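Local atomic coordinates of nitrite oxidoreductase subunit A (Kuenenia stuttgartiensis, PDB entry 7B04), a protein that belongs to the molybdopterin oxidoreductase family and holds an iron/sulfur cluster, molybdenum and two MD1 molecules. Residues 70-74 and 312-316. Numbering follows the deposited sequence.
Sequences NDTHA and NKMPE. With MD1 (phosphoric acid 4-(2-amino-4-oxo-3,4,5,6,-tetrahydro-pteridin-6-yl)-2-hydroxy-3,4-dimercapto-but-3-en-yl ester guanylate ester), chain C; SF4 (iron/sulfur cluster), chain D.
The imidazole of His73 lies between Pro315 and Thr72. CG of Pro315 sits over the centre of one face, a CH-pi contact. On the opposite face lies Thr72 CG2, offset toward the rim. At the ring edge, His73 NE2 comes 3.3 Å from Lys313 CA. Also at the edge, His73 ND1 gives a weak hydrogen bond of 3.3 Å to Glu316 OE2, whose position is less certain. The ring and carboxylate planes are 38° apart, and the stronger partner of this carboxylate is Arg113, in a salt bridge. Thr72 CG2 also touches Lys313 CE at 3.5 Å, where the two side chains cross at about a right angle. The lysine chain bends at chi2 and chi4, which turns NZ toward MD1. Asn312 ND2 donates to MD1 O1B at 2.9 Å. Asp71 OD2 binds iron FE1 of the cluster at 2.1 Å, and Pro315 CG lies 3.7 Å from SF4 S2. The contact thus joins the surroundings of MD1 and the iron/sulfur cluster. The loop between strands 61-66 and 76-82 is buried here against helix 314-321, just after helix 309-312.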
loop_
_atom_site.group_PDB
_atom_site.type_symbol
_atom_site.label_atom_id
_atom_site.label_comp_id
_atom_site.label_asym_id
_atom_site.label_seq_id
_atom_site.Cartn_x
_atom_site.Cartn_y
_atom_site.Cartn_z
ATOM N N ASN B 70 10.761 -4.920 -6.541
ATOM C CA ASN B 70 9.853 -5.864 -7.207
ATOM C C ASN B 70 8.468 -5.237 -7.282
ATOM O O ASN B 70 7.441 -5.917 -7.270
ATOM C CB ASN B 70 9.804 -7.248 -6.539
ATOM C CG ASN B 70 9.089 -8.293 -7.395
ATOM O OD1 ASN B 70 8.612 -8.000 -8.493
ATOM N ND2 ASN B 70 9.003 -9.514 -6.883
ATOM N N ASP B 71 8.411 -3.908 -7.291
ATOM C CA ASP B 71 7.096 -3.225 -7.429
ATOM C C ASP B 71 6.530 -3.493 -8.833
ATOM O O ASP B 71 5.298 -3.616 -8.979
ATOM C CB ASP B 71 7.214 -1.726 -7.143
ATOM C CG ASP B 71 5.918 -1.099 -6.660
ATOM O OD1 ASP B 71 5.332 -1.634 -5.697
ATOM O OD2 ASP B 71 5.504 -0.081 -7.250
ATOM N N THR B 72 7.441 -3.570 -9.808
ATOM C CA THR B 72 7.205 -3.647 -11.253
ATOM C C THR B 72 7.092 -2.256 -11.860
ATOM O O THR B 72 6.825 -2.131 -13.064
ATOM C CB THR B 72 5.981 -4.489 -11.660
ATOM O OG1 THR B 72 6.117 -4.869 -13.035
ATOM C CG2 THR B 72 4.682 -3.713 -11.548
ATOM N N HIS B 73 7.291 -1.203 -11.068
ATOM C CA HIS B 73 7.165 0.169 -11.530
ATOM C C HIS B 73 8.485 0.920 -11.583
ATOM O O HIS B 73 8.652 1.772 -12.458
ATOM C CB HIS B 73 6.162 0.920 -10.650
ATOM C CG HIS B 73 4.799 0.303 -10.658
ATOM N ND1 HIS B 73 3.952 0.386 -11.741
ATOM C CD2 HIS B 73 4.145 -0.428 -9.727
ATOM C CE1 HIS B 73 2.831 -0.260 -11.471
ATOM N NE2 HIS B 73 2.922 -0.763 -10.254
ATOM N N ALA B 74 9.420 0.615 -10.679
ATOM C CA ALA B 74 10.765 1.196 -10.685
ATOM C C ALA B 74 10.712 2.718 -10.800
ATOM O O ALA B 74 11.332 3.325 -11.675
ATOM C CB ALA B 74 11.617 0.590 -11.802
ATOM N N ASN B 312 -2.592 -3.320 -6.954
ATOM C CA ASN B 312 -1.319 -3.980 -7.181
ATOM C C ASN B 312 -0.534 -3.460 -8.376
ATOM O O ASN B 312 0.531 -4.007 -8.678
ATOM C CB ASN B 312 -1.552 -5.489 -7.334
ATOM C CG ASN B 312 -2.125 -6.113 -6.070
ATOM O OD1 ASN B 312 -1.652 -5.847 -4.965
ATOM N ND2 ASN B 312 -3.162 -6.927 -6.227
ATOM N N LYS B 313 -1.031 -2.446 -9.075
ATOM C CA LYS B 313 -0.254 -1.704 -10.064
ATOM C C LYS B 313 -0.622 -0.229 -9.941
ATOM O O LYS B 313 -0.880 0.459 -10.928
ATOM C CB LYS B 313 -0.469 -2.238 -11.484
ATOM C CG LYS B 313 -0.145 -3.723 -11.650
ATOM C CD LYS B 313 1.202 -3.953 -12.322
ATOM C CE LYS B 313 1.674 -5.399 -12.165
ATOM N NZ LYS B 313 1.602 -5.878 -10.754
ATOM N N MET B 314 -0.651 0.263 -8.699
ATOM C CA MET B 314 -1.286 1.548 -8.407
ATOM C C MET B 314 -0.734 2.721 -9.211
ATOM O O MET B 314 -1.545 3.537 -9.687
ATOM C CB MET B 314 -1.252 1.803 -6.891
ATOM C CG MET B 314 0.048 1.504 -6.165
ATOM S SD MET B 314 -0.046 1.758 -4.396
ATOM C CE MET B 314 -1.262 0.520 -4.041
ATOM N N PRO B 315 0.586 2.904 -9.381
ATOM C CA PRO B 315 1.031 4.103 -10.120
ATOM C C PRO B 315 0.575 4.131 -11.569
ATOM O O PRO B 315 0.471 5.220 -12.146
ATOM C CB PRO B 315 2.560 4.056 -10.006
ATOM C CG PRO B 315 2.878 2.695 -9.573
ATOM C CD PRO B 315 1.741 2.192 -8.796
ATOM N N GLU B 316 0.247 2.983 -12.153
ATOM C CA GLU B 316 -0.241 2.945 -13.522
ATOM C C GLU B 316 -1.729 2.661 -13.586
ATOM O O GLU B 316 -2.288 2.540 -14.681
ATOM C CB GLU B 316 0.496 1.876 -14.335
ATOM C CG GLU B 316 1.933 1.622 -13.920
ATOM C CD GLU B 316 2.916 2.605 -14.518
ATOM O OE1 GLU B 316 2.464 3.567 -15.170
ATOM O OE2 GLU B 316 4.138 2.398 -14.353
HETATM P PB MD1 C . -2.483 -9.898 -8.404
HETATM O O3B MD1 C . -2.804 -11.188 -7.433
HETATM O O1B MD1 C . -3.617 -8.906 -8.317
HETATM O O2B MD1 C . -2.335 -10.370 -9.830
HETATM O O3A MD1 C . -1.079 -9.192 -7.896
HETATM C C10 MD1 C . 0.147 -9.855 -8.046
HETATM C C11 MD1 C . 1.258 -8.801 -8.322
HETATM O O11 MD1 C . 0.835 -7.506 -7.476
HETATM C C12 MD1 C . 2.462 -9.343 -8.087
HETATM S S12 MD1 C . 2.738 -11.082 -8.530
HETATM C C13 MD1 C . 3.712 -8.629 -7.508
HETATM S S13 MD1 C . 5.201 -9.652 -7.330
HETATM C C14 MD1 C . 3.786 -7.269 -7.049
HETATM N N15 MD1 C . 2.832 -7.237 -5.760
HETATM C C16 MD1 C . 2.495 -5.934 -5.357
HETATM C C15 MD1 C . 2.415 -5.539 -3.925
HETATM O O14 MD1 C . 2.646 -6.330 -3.073
HETATM N N17 MD1 C . 2.043 -4.141 -3.577
HETATM C C17 MD1 C . 1.741 -3.113 -4.692
HETATM N N16 MD1 C . 1.382 -1.752 -4.343
HETATM N N18 MD1 C . 1.820 -3.513 -6.148
HETATM C C20 MD1 C . 2.180 -4.862 -6.502
HETATM N N8 MD1 C . 2.265 -5.287 -7.841
HETATM C C7 MD1 C . 3.567 -6.194 -8.082
HETATM P PA MD1 C . -4.063 -11.273 -6.372
HETATM O O1A MD1 C . -3.772 -12.374 -5.383
HETATM O O2A MD1 C . -4.177 -9.951 -5.654
HETATM O "O5'" MD1 C . -5.487 -11.604 -7.134
HETATM C "C5'" MD1 C . -6.218 -10.556 -7.697
HETATM C "C4'" MD1 C . -7.761 -10.799 -7.548
HETATM O "O4'" MD1 C . -8.194 -12.189 -8.112
HETATM C "C1'" MD1 C . -9.165 -12.718 -7.020
HETATM N N9 MD1 C . -9.303 -14.198 -7.068
HETATM C C4 MD1 C . -9.922 -14.768 -8.096
HETATM N N3 MD1 C . -10.557 -14.198 -9.319
HETATM C C2 MD1 C . -11.175 -15.085 -10.304
HETATM N N2 MD1 C . -11.791 -14.528 -11.494
HETATM N N1 MD1 C . -11.170 -16.512 -10.092
HETATM C C6 MD1 C . -10.559 -17.051 -8.916
HETATM O O6 MD1 C . -10.550 -18.220 -8.737
HETATM C C5 MD1 C . -9.915 -16.113 -7.887
HETATM N N7 MD1 C . -9.292 -16.346 -6.735
HETATM C C8 MD1 C . -8.909 -15.163 -6.215
HETATM C "C2'" MD1 C . -8.582 -12.341 -5.955
HETATM O "O2'" MD1 C . -9.506 -12.352 -4.828
HETATM C "C3'" MD1 C . -8.103 -10.793 -6.314
HETATM O "O3'" MD1 C . -9.218 -9.873 -6.132
HETATM FE FE1 SF4 D . 6.858 0.860 -5.991
HETATM FE FE2 SF4 D . 8.726 2.612 -5.042
HETATM FE FE3 SF4 D . 6.062 3.196 -4.817
HETATM FE FE4 SF4 D . 7.260 3.247 -7.270
HETATM S S1 SF4 D . 7.720 4.595 -5.493
HETATM S S2 SF4 D . 5.254 2.298 -6.747
HETATM S S3 SF4 D . 8.754 1.543 -7.057
HETATM S S4 SF4 D . 7.175 1.468 -3.823
#